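Long-range contacts in aminopeptidase N (Francisella tularensis subsp. tularensis, PDB 5DLL), which releases N-terminal amino acids from peptides as a zinc-dependent M1-family aminopeptidase, probably serving the breakdown of intracellular peptides: residues L168-D172 with L259-V265; K210-I214 with K243-K247; S222-Y226 with A238-K243. All coordinates share one frame; numbering follows the deposited sequence.

Contact 1 of 3, residues L168-D172 with L259-V265; sequences LSNGD and LDTFMIV
Leu259 begins the contact by laying its CD1 methyl against the main chain of Gly171, 3.9 Å from the CA, while its CB faces the carboxylate of Asp172. Gly171, with a positive phi, is where the chain turns between strands 166-169 and 172-179. Next comes Asp260, whose backbone N donates to Asp172 OD1 at 2.9 Å. The N-H...O angle of 127° marks this as a weak, bent bond. The two side chains cross at about a right angle, yet their carboxylate planes lie only 14° apart and stack, with OD2 of Asp172 3.9 Å from OD2 of Asp260. Such proximity of like charges would probably raise the proton affinity of one of them, although Asp260 is exposed to solvent and also touches Arg219. Thr261 turns its CG2 methyl into the same corner, 3.3 Å from Gly171 O. The interface joins two domains: an outer strand of the four-stranded sheet in the N-terminal domain faces one side of the mixed sheet in the catalytic domain. Side chains alternate accordingly, Thr261, Met263 and Val265 serving this interface while Phe262 and Ile264 point away from it. Met263 is bent at chi3 (-77°), which swings CE to 3.3 Å from Ser169 O and leaves SD 4.0 Å from Leu168 CD1. Trp188 of strand 183-191 touches both Leu168 and Met263. At Val265, the CG2 branch meets the same Leu168 CD1 methyl at 4.0 Å.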
loop_
_atom_site.group_PDB
_atom_site.type_symbol
_atom_site.label_atom_id
_atom_site.label_comp_id
_atom_site.label_asym_id
_atom_site.label_seq_id
_atom_site.Cartn_x
_atom_site.Cartn_y
_atom_site.Cartn_z
ATOM N N LEU A 168 18.414 3.088 21.737
ATOM C CA LEU A 168 16.978 2.861 21.839
ATOM C C LEU A 168 16.597 1.399 21.654
ATOM O O LEU A 168 17.308 0.636 21.004
ATOM C CB LEU A 168 16.242 3.688 20.785
ATOM C CG LEU A 168 16.671 5.145 20.604
ATOM C CD1 LEU A 168 15.811 5.792 19.532
ATOM C CD2 LEU A 168 16.588 5.918 21.912
ATOM N N SER A 169 15.458 1.032 22.237
ATOM C CA SER A 169 14.823 -0.261 22.008
ATOM C C SER A 169 13.353 -0.152 22.403
ATOM O O SER A 169 12.866 0.947 22.653
ATOM C CB SER A 169 15.523 -1.374 22.792
ATOM O OG SER A 169 15.023 -2.647 22.405
ATOM N N ASN A 170 12.654 -1.281 22.476
ATOM C CA ASN A 170 11.199 -1.273 22.683
ATOM C C ASN A 170 10.784 -0.942 24.120
ATOM O O ASN A 170 11.389 -1.433 25.079
ATOM C CB ASN A 170 10.575 -2.619 22.292
ATOM C CG ASN A 170 11.146 -3.178 21.017
ATOM O OD1 ASN A 170 12.155 -3.874 21.039
ATOM N ND2 ASN A 170 10.505 -2.883 19.900
ATOM N N GLY A 171 9.736 -0.127 24.244
ATOM C CA GLY A 171 9.130 0.197 25.532
ATOM C C GLY A 171 9.653 1.480 26.150
ATOM O O GLY A 171 9.992 2.436 25.447
ATOM N N ASP A 172 9.717 1.495 27.477
ATOM C CA ASP A 172 10.097 2.690 28.226
ATOM C C ASP A 172 11.482 2.513 28.844
ATOM O O ASP A 172 11.826 1.429 29.315
ATOM C CB ASP A 172 9.073 2.974 29.336
ATOM C CG ASP A 172 7.635 2.995 28.828
ATOM O OD1 ASP A 172 7.345 3.750 27.877
ATOM O OD2 ASP A 172 6.785 2.263 29.389
ATOM N N LEU A 259 2.115 2.467 26.134
ATOM C CA LEU A 259 3.403 2.779 26.766
ATOM C C LEU A 259 3.531 4.266 27.063
ATOM O O LEU A 259 2.741 5.069 26.580
ATOM C CB LEU A 259 4.555 2.359 25.855
ATOM C CG LEU A 259 4.564 0.909 25.362
ATOM C CD1 LEU A 259 5.512 0.761 24.182
ATOM C CD2 LEU A 259 4.937 -0.049 26.485
ATOM N N ASP A 260 4.540 4.626 27.853
ATOM C CA ASP A 260 4.779 6.027 28.227
ATOM C C ASP A 260 5.610 6.779 27.201
ATOM O O ASP A 260 5.768 7.994 27.318
ATOM C CB ASP A 260 5.490 6.121 29.579
ATOM C CG ASP A 260 4.750 5.402 30.682
ATOM O OD1 ASP A 260 3.522 5.204 30.546
ATOM O OD2 ASP A 260 5.404 5.032 31.682
ATOM N N THR A 261 6.173 6.063 26.227
ATOM C CA THR A 261 6.953 6.694 25.158
ATOM C C THR A 261 6.753 5.983 23.818
ATOM O O THR A 261 6.495 4.789 23.774
ATOM C CB THR A 261 8.460 6.805 25.518
ATOM O OG1 THR A 261 9.224 7.125 24.347
ATOM C CG2 THR A 261 8.985 5.527 26.117
ATOM N N PHE A 262 6.856 6.745 22.736
ATOM C CA PHE A 262 6.659 6.234 21.385
ATOM C C PHE A 262 7.686 6.897 20.488
ATOM O O PHE A 262 7.734 8.125 20.396
ATOM C CB PHE A 262 5.251 6.558 20.893
ATOM C CG PHE A 262 5.001 6.185 19.459
ATOM C CD1 PHE A 262 4.608 4.899 19.119
ATOM C CD2 PHE A 262 5.148 7.127 18.447
ATOM C CE1 PHE A 262 4.378 4.552 17.794
ATOM C CE2 PHE A 262 4.919 6.788 17.123
ATOM C CZ PHE A 262 4.532 5.496 16.794
ATOM N N MET A 263 8.501 6.081 19.827
ATOM C CA MET A 263 9.649 6.574 19.084
ATOM C C MET A 263 9.530 6.244 17.607
ATOM O O MET A 263 8.935 5.235 17.231
ATOM C CB MET A 263 10.932 5.961 19.643
ATOM C CG MET A 263 11.277 6.427 21.047
ATOM S SD MET A 263 12.541 5.402 21.818
ATOM C CE MET A 263 11.590 3.952 22.274
ATOM N N ILE A 264 10.085 7.121 16.780
ATOM C CA ILE A 264 10.260 6.868 15.354
ATOM C C ILE A 264 11.717 7.145 15.017
ATOM O O ILE A 264 12.315 8.072 15.564
ATOM C CB ILE A 264 9.355 7.762 14.481
ATOM C CG1 ILE A 264 7.889 7.353 14.643
ATOM C CG2 ILE A 264 9.767 7.686 13.012
ATOM C CD1 ILE A 264 6.913 8.251 13.910
ATOM N N VAL A 265 12.283 6.328 14.133
ATOM C CA VAL A 265 13.646 6.527 13.657
ATOM C C VAL A 265 13.647 6.491 12.132
ATOM O O VAL A 265 13.198 5.516 11.528
ATOM C CB VAL A 265 14.607 5.461 14.219
ATOM C CG1 VAL A 265 16.032 5.720 13.740
ATOM C CG2 VAL A 265 14.540 5.436 15.743
#

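Contact 2 of 3, residues K210-I214 with K243-K247; sequences KDTYI and KDSMK
Asp211 and Lys243 form a salt bridge, with NZ of Lys243 donating to OD2 of Asp211 at 2.7 Å. The ammonium arrives from above the carboxylate, 51° out of its plane, and the two side chains meet at about a right angle. Beside this pair, Tyr213 reaches out to the helix with CG anti to its backbone N (chi1 178°). Met246 covers one face of its ring: CB sits 4.0 Å from the ring centroid and nearly on the normal, a CH-pi contact. The sulfur, SD, makes an oblique Met-aromatic contact, 4.2 Å from the same centroid. The phenol end continues alongside the helix backbone, with Tyr213 OH 3.2 Å from Lys247 CA.

Further out, the backbone N of Thr212 donates to Asp211 OD1 at 2.6 Å, which steadies the carboxylate so that OD2 meets the lysine. The Tyr213 hydroxyl is hydrogen-bonded to Glu250, one turn further along helix 236-253. Asp211 and Tyr213 are themselves set by backbone bonds to Leu223 and Val221, the next strand of the mixed sheet, in which strand 207-214 is outermost. The short axes run nearly parallel, 16° apart and 9.9 Å at closest approach.

With both carboxylate oxygens of Asp211 engaged, the ion pair between these partly exposed side chains probably keeps a fixed geometry, whereas the Met246 contact with the ring does not depend on charge.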
loop_
_atom_site.group_PDB
_atom_site.type_symbol
_atom_site.label_atom_id
_atom_site.label_comp_id
_atom_site.label_asym_id
_atom_site.label_seq_id
_atom_site.Cartn_x
_atom_site.Cartn_y
_atom_site.Cartn_z
ATOM N N LYS A 210 11.255 16.078 19.917
ATOM C CA LYS A 210 10.489 15.536 21.033
ATOM C C LYS A 210 9.241 16.379 21.285
ATOM O O LYS A 210 9.273 17.606 21.187
ATOM C CB LYS A 210 11.362 15.449 22.287
ATOM C CG LYS A 210 12.556 14.525 22.119
ATOM C CD LYS A 210 12.992 13.925 23.446
ATOM C CE LYS A 210 14.122 12.920 23.269
ATOM N NZ LYS A 210 15.417 13.577 22.942
ATOM N N ASP A 211 8.141 15.703 21.597
ATOM C CA ASP A 211 6.846 16.353 21.792
ATOM C C ASP A 211 6.001 15.448 22.690
ATOM O O ASP A 211 6.507 14.438 23.191
ATOM C CB ASP A 211 6.164 16.577 20.437
ATOM C CG ASP A 211 5.130 17.695 20.464
ATOM O OD1 ASP A 211 4.607 18.030 21.549
ATOM O OD2 ASP A 211 4.828 18.234 19.381
ATOM N N THR A 212 4.733 15.809 22.898
ATOM C CA THR A 212 3.864 15.089 23.830
ATOM C C THR A 212 2.445 14.899 23.284
ATOM O O THR A 212 1.994 15.638 22.408
ATOM C CB THR A 212 3.780 15.831 25.183
ATOM O OG1 THR A 212 5.034 16.461 25.472
ATOM C CG2 THR A 212 3.433 14.872 26.311
ATOM N N TYR A 213 1.760 13.884 23.806
ATOM C CA TYR A 213 0.360 13.625 23.496
ATOM C C TYR A 213 -0.353 13.106 24.745
ATOM O O TYR A 213 0.087 12.129 25.349
ATOM C CB TYR A 213 0.237 12.596 22.364
ATOM C CG TYR A 213 -1.198 12.257 22.035
ATOM C CD1 TYR A 213 -1.928 13.039 21.147
ATOM C CD2 TYR A 213 -1.834 11.176 22.636
ATOM C CE1 TYR A 213 -3.247 12.746 20.858
ATOM C CE2 TYR A 213 -3.159 10.878 22.359
ATOM C CZ TYR A 213 -3.858 11.667 21.469
ATOM O OH TYR A 213 -5.170 11.377 21.184
ATOM N N ILE A 214 -1.449 13.756 25.128
ATOM C CA ILE A 214 -2.233 13.329 26.287
ATOM C C ILE A 214 -3.292 12.331 25.840
ATOM O O ILE A 214 -4.090 12.616 24.946
ATOM C CB ILE A 214 -2.931 14.512 26.990
ATOM C CG1 ILE A 214 -1.906 15.560 27.451
ATOM C CG2 ILE A 214 -3.774 14.014 28.162
ATOM C CD1 ILE A 214 -1.107 15.164 28.675
ATOM N N LYS A 243 0.121 12.371 15.960
ATOM C CA LYS A 243 -0.961 12.897 16.798
ATOM C C LYS A 243 -2.336 12.622 16.189
ATOM O O LYS A 243 -3.269 12.241 16.894
ATOM C CB LYS A 243 -0.781 14.398 17.014
ATOM C CG LYS A 243 0.472 14.765 17.796
ATOM C CD LYS A 243 0.631 16.272 17.888
ATOM C CE LYS A 243 1.789 16.653 18.795
ATOM N NZ LYS A 243 2.240 18.047 18.536
ATOM N N ASP A 244 -2.449 12.820 14.879
ATOM C CA ASP A 244 -3.677 12.507 14.138
ATOM C C ASP A 244 -4.011 11.017 14.240
ATOM O O ASP A 244 -5.175 10.646 14.388
ATOM C CB ASP A 244 -3.536 12.877 12.652
ATOM C CG ASP A 244 -3.168 14.348 12.422
ATOM O OD1 ASP A 244 -3.565 15.227 13.229
ATOM O OD2 ASP A 244 -2.478 14.619 11.412
ATOM N N SER A 245 -2.981 10.176 14.147
ATOM C CA SER A 245 -3.133 8.724 14.232
ATOM C C SER A 245 -3.625 8.286 15.601
ATOM O O SER A 245 -4.561 7.498 15.708
ATOM C CB SER A 245 -1.800 8.029 13.954
ATOM O OG SER A 245 -1.281 8.400 12.692
ATOM N N MET A 246 -2.967 8.792 16.639
ATOM C CA MET A 246 -3.273 8.425 18.017
ATOM C C MET A 246 -4.699 8.809 18.397
ATOM O O MET A 246 -5.428 8.007 18.986
ATOM C CB MET A 246 -2.280 9.090 18.976
ATOM C CG MET A 246 -0.996 8.309 19.196
ATOM S SD MET A 246 0.227 9.222 20.157
ATOM C CE MET A 246 1.100 7.878 20.954
ATOM N N LYS A 247 -5.078 10.039 18.055
ATOM C CA LYS A 247 -6.413 10.572 18.347
ATOM C C LYS A 247 -7.515 9.822 17.605
ATOM O O LYS A 247 -8.575 9.560 18.169
ATOM C CB LYS A 247 -6.467 12.056 17.985
ATOM C CG LYS A 247 -7.815 12.727 18.201
ATOM C CD LYS A 247 -7.732 14.214 17.890
ATOM C CE LYS A 247 -9.109 14.821 17.661
ATOM N NZ LYS A 247 -9.995 14.682 18.849
#

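Contact 3 of 3, residues S222-Y226 with A238-K243; sequences SLEIY and AMQAVK
This is apolar helix-on-sheet packing within a beta-alpha-beta unit, in which helix 236-253 connects strand 220-227 to the parallel neighbouring strand 261-267. The short axes are 9.7 Å apart at closest approach and run at 147°, so the helix returns roughly antiparallel to the strand it follows. Two side chains of the strand, Leu223 and Ile225, point at the helix and carry the contact. Leu223 lies obliquely across Met239, its CB 3.7 Å from SD, and its CD1 meets CG1 of Val242 tip to tip at 3.9 Å. Met239 leaves the helix extended at chi1 (-179°), then bends at chi2 (58°) and again at chi3; this fold brings sulfur and CE back along the base of Leu223. Ile225 works through its CD1 methyl alone, 3.9 Å from Ala238 CB, equally far from Met239 CB and 3.5 Å from Met239 N, so the methyl rests against the helix backbone at the shoulder between two successive residues. Around this core, Val242 also packs on Phe262 and Ile264 of strand 261-267 and on Val307 of helix 297-312, while Met239 reaches Asp211 of strand 207-214.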
loop_
_atom_site.group_PDB
_atom_site.type_symbol
_atom_site.label_atom_id
_atom_site.label_comp_id
_atom_site.label_asym_id
_atom_site.label_seq_id
_atom_site.Cartn_x
_atom_site.Cartn_y
_atom_site.Cartn_z
ATOM N N SER A 222 5.417 10.424 25.779
ATOM C CA SER A 222 6.518 11.107 25.106
ATOM C C SER A 222 6.629 10.627 23.655
ATOM O O SER A 222 6.720 9.426 23.392
ATOM C CB SER A 222 7.834 10.877 25.853
ATOM O OG SER A 222 8.856 11.716 25.344
ATOM N N LEU A 223 6.590 11.574 22.720
ATOM C CA LEU A 223 6.765 11.285 21.297
ATOM C C LEU A 223 8.168 11.728 20.882
ATOM O O LEU A 223 8.627 12.801 21.285
ATOM C CB LEU A 223 5.701 12.003 20.461
ATOM C CG LEU A 223 4.237 11.788 20.869
ATOM C CD1 LEU A 223 3.303 12.450 19.865
ATOM C CD2 LEU A 223 3.892 10.312 21.002
ATOM N N GLU A 224 8.850 10.896 20.095
ATOM C CA GLU A 224 10.251 11.137 19.762
ATOM C C GLU A 224 10.593 10.653 18.358
ATOM O O GLU A 224 10.727 9.455 18.126
ATOM C CB GLU A 224 11.162 10.446 20.783
ATOM C CG GLU A 224 10.849 10.770 22.240
ATOM C CD GLU A 224 11.854 10.190 23.218
ATOM O OE1 GLU A 224 12.571 9.227 22.859
ATOM O OE2 GLU A 224 11.920 10.702 24.356
ATOM N N ILE A 225 10.731 11.590 17.423
ATOM C CA ILE A 225 11.246 11.276 16.092
ATOM C C ILE A 225 12.754 11.521 16.082
ATOM O O ILE A 225 13.210 12.591 16.485
ATOM C CB ILE A 225 10.567 12.123 14.994
ATOM C CG1 ILE A 225 9.080 11.768 14.904
ATOM C CG2 ILE A 225 11.242 11.898 13.646
ATOM C CD1 ILE A 225 8.299 12.600 13.908
ATOM N N TYR A 226 13.510 10.520 15.628
ATOM C CA TYR A 226 14.968 10.588 15.553
ATOM C C TYR A 226 15.443 10.479 14.106
ATOM O O TYR A 226 15.007 9.599 13.361
ATOM C CB TYR A 226 15.594 9.454 16.364
ATOM C CG TYR A 226 15.482 9.617 17.862
ATOM C CD1 TYR A 226 16.418 10.365 18.570
ATOM C CD2 TYR A 226 14.451 9.013 18.574
ATOM C CE1 TYR A 226 16.326 10.516 19.944
ATOM C CE2 TYR A 226 14.348 9.158 19.950
ATOM C CZ TYR A 226 15.288 9.911 20.631
ATOM O OH TYR A 226 15.193 10.060 21.999
ATOM N N ALA A 238 5.402 14.671 10.046
ATOM C CA ALA A 238 5.271 13.307 10.563
ATOM C C ALA A 238 4.810 13.290 12.019
ATOM O O ALA A 238 3.953 12.492 12.395
ATOM C CB ALA A 238 6.589 12.567 10.427
ATOM N N MET A 239 5.384 14.169 12.837
ATOM C CA MET A 239 4.976 14.296 14.234
ATOM C C MET A 239 3.484 14.572 14.321
ATOM O O MET A 239 2.790 14.004 15.164
ATOM C CB MET A 239 5.751 15.422 14.927
ATOM C CG MET A 239 5.396 15.616 16.399
ATOM S SD MET A 239 5.647 14.142 17.415
ATOM C CE MET A 239 7.380 14.325 17.822
ATOM N N GLN A 240 2.995 15.441 13.440
ATOM C CA GLN A 240 1.569 15.734 13.368
ATOM C C GLN A 240 0.762 14.498 12.971
ATOM O O GLN A 240 -0.301 14.251 13.535
ATOM C CB GLN A 240 1.292 16.882 12.391
ATOM C CG GLN A 240 -0.077 17.519 12.567
ATOM C CD GLN A 240 -0.323 17.975 13.995
ATOM O OE1 GLN A 240 0.470 18.728 14.566
ATOM N NE2 GLN A 240 -1.418 17.504 14.585
ATOM N N ALA A 241 1.273 13.728 12.012
ATOM C CA ALA A 241 0.638 12.471 11.598
ATOM C C ALA A 241 0.533 11.463 12.743
ATOM O O ALA A 241 -0.407 10.667 12.784
ATOM C CB ALA A 241 1.381 11.856 10.424
ATOM N N VAL A 242 1.488 11.503 13.671
ATOM C CA VAL A 242 1.447 10.651 14.864
ATOM C C VAL A 242 0.303 11.066 15.795
ATOM O O VAL A 242 -0.400 10.217 16.351
ATOM C CB VAL A 242 2.787 10.689 15.631
ATOM C CG1 VAL A 242 2.689 9.941 16.955
ATOM C CG2 VAL A 242 3.903 10.103 14.778
ATOM N N LYS A 243 0.121 12.371 15.960
ATOM C CA LYS A 243 -0.961 12.897 16.798
ATOM C C LYS A 243 -2.336 12.622 16.189
ATOM O O LYS A 243 -3.269 12.241 16.894
ATOM C CB LYS A 243 -0.781 14.398 17.014
ATOM C CG LYS A 243 0.472 14.765 17.796
ATOM C CD LYS A 243 0.631 16.272 17.888
ATOM C CE LYS A 243 1.789 16.653 18.795
ATOM N NZ LYS A 243 2.240 18.047 18.536
#

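All three contacts involve the mixed sheet of the catalytic domain. Contacts 2 and 3 lie on its helix side, their centres 7 Å apart, and share Lys243; contact 1 is on the reverse side, with its centre 11 Å from that of contact 3 and 13 Å from that of contact 2. Backbone pairs stitch them together: Asp211 O lies 2.9 Å from Leu223 N, and Ile264 O 2.7 Å from Tyr226 N, both probable hydrogen bonds. Contacts 1 and 2 lie away from the zinc bound by His309, His313 and Glu332. Contact 3 comes nearer, the Val242 side chain being about 11 Å from that of His309, with helix 297-312 connecting the two.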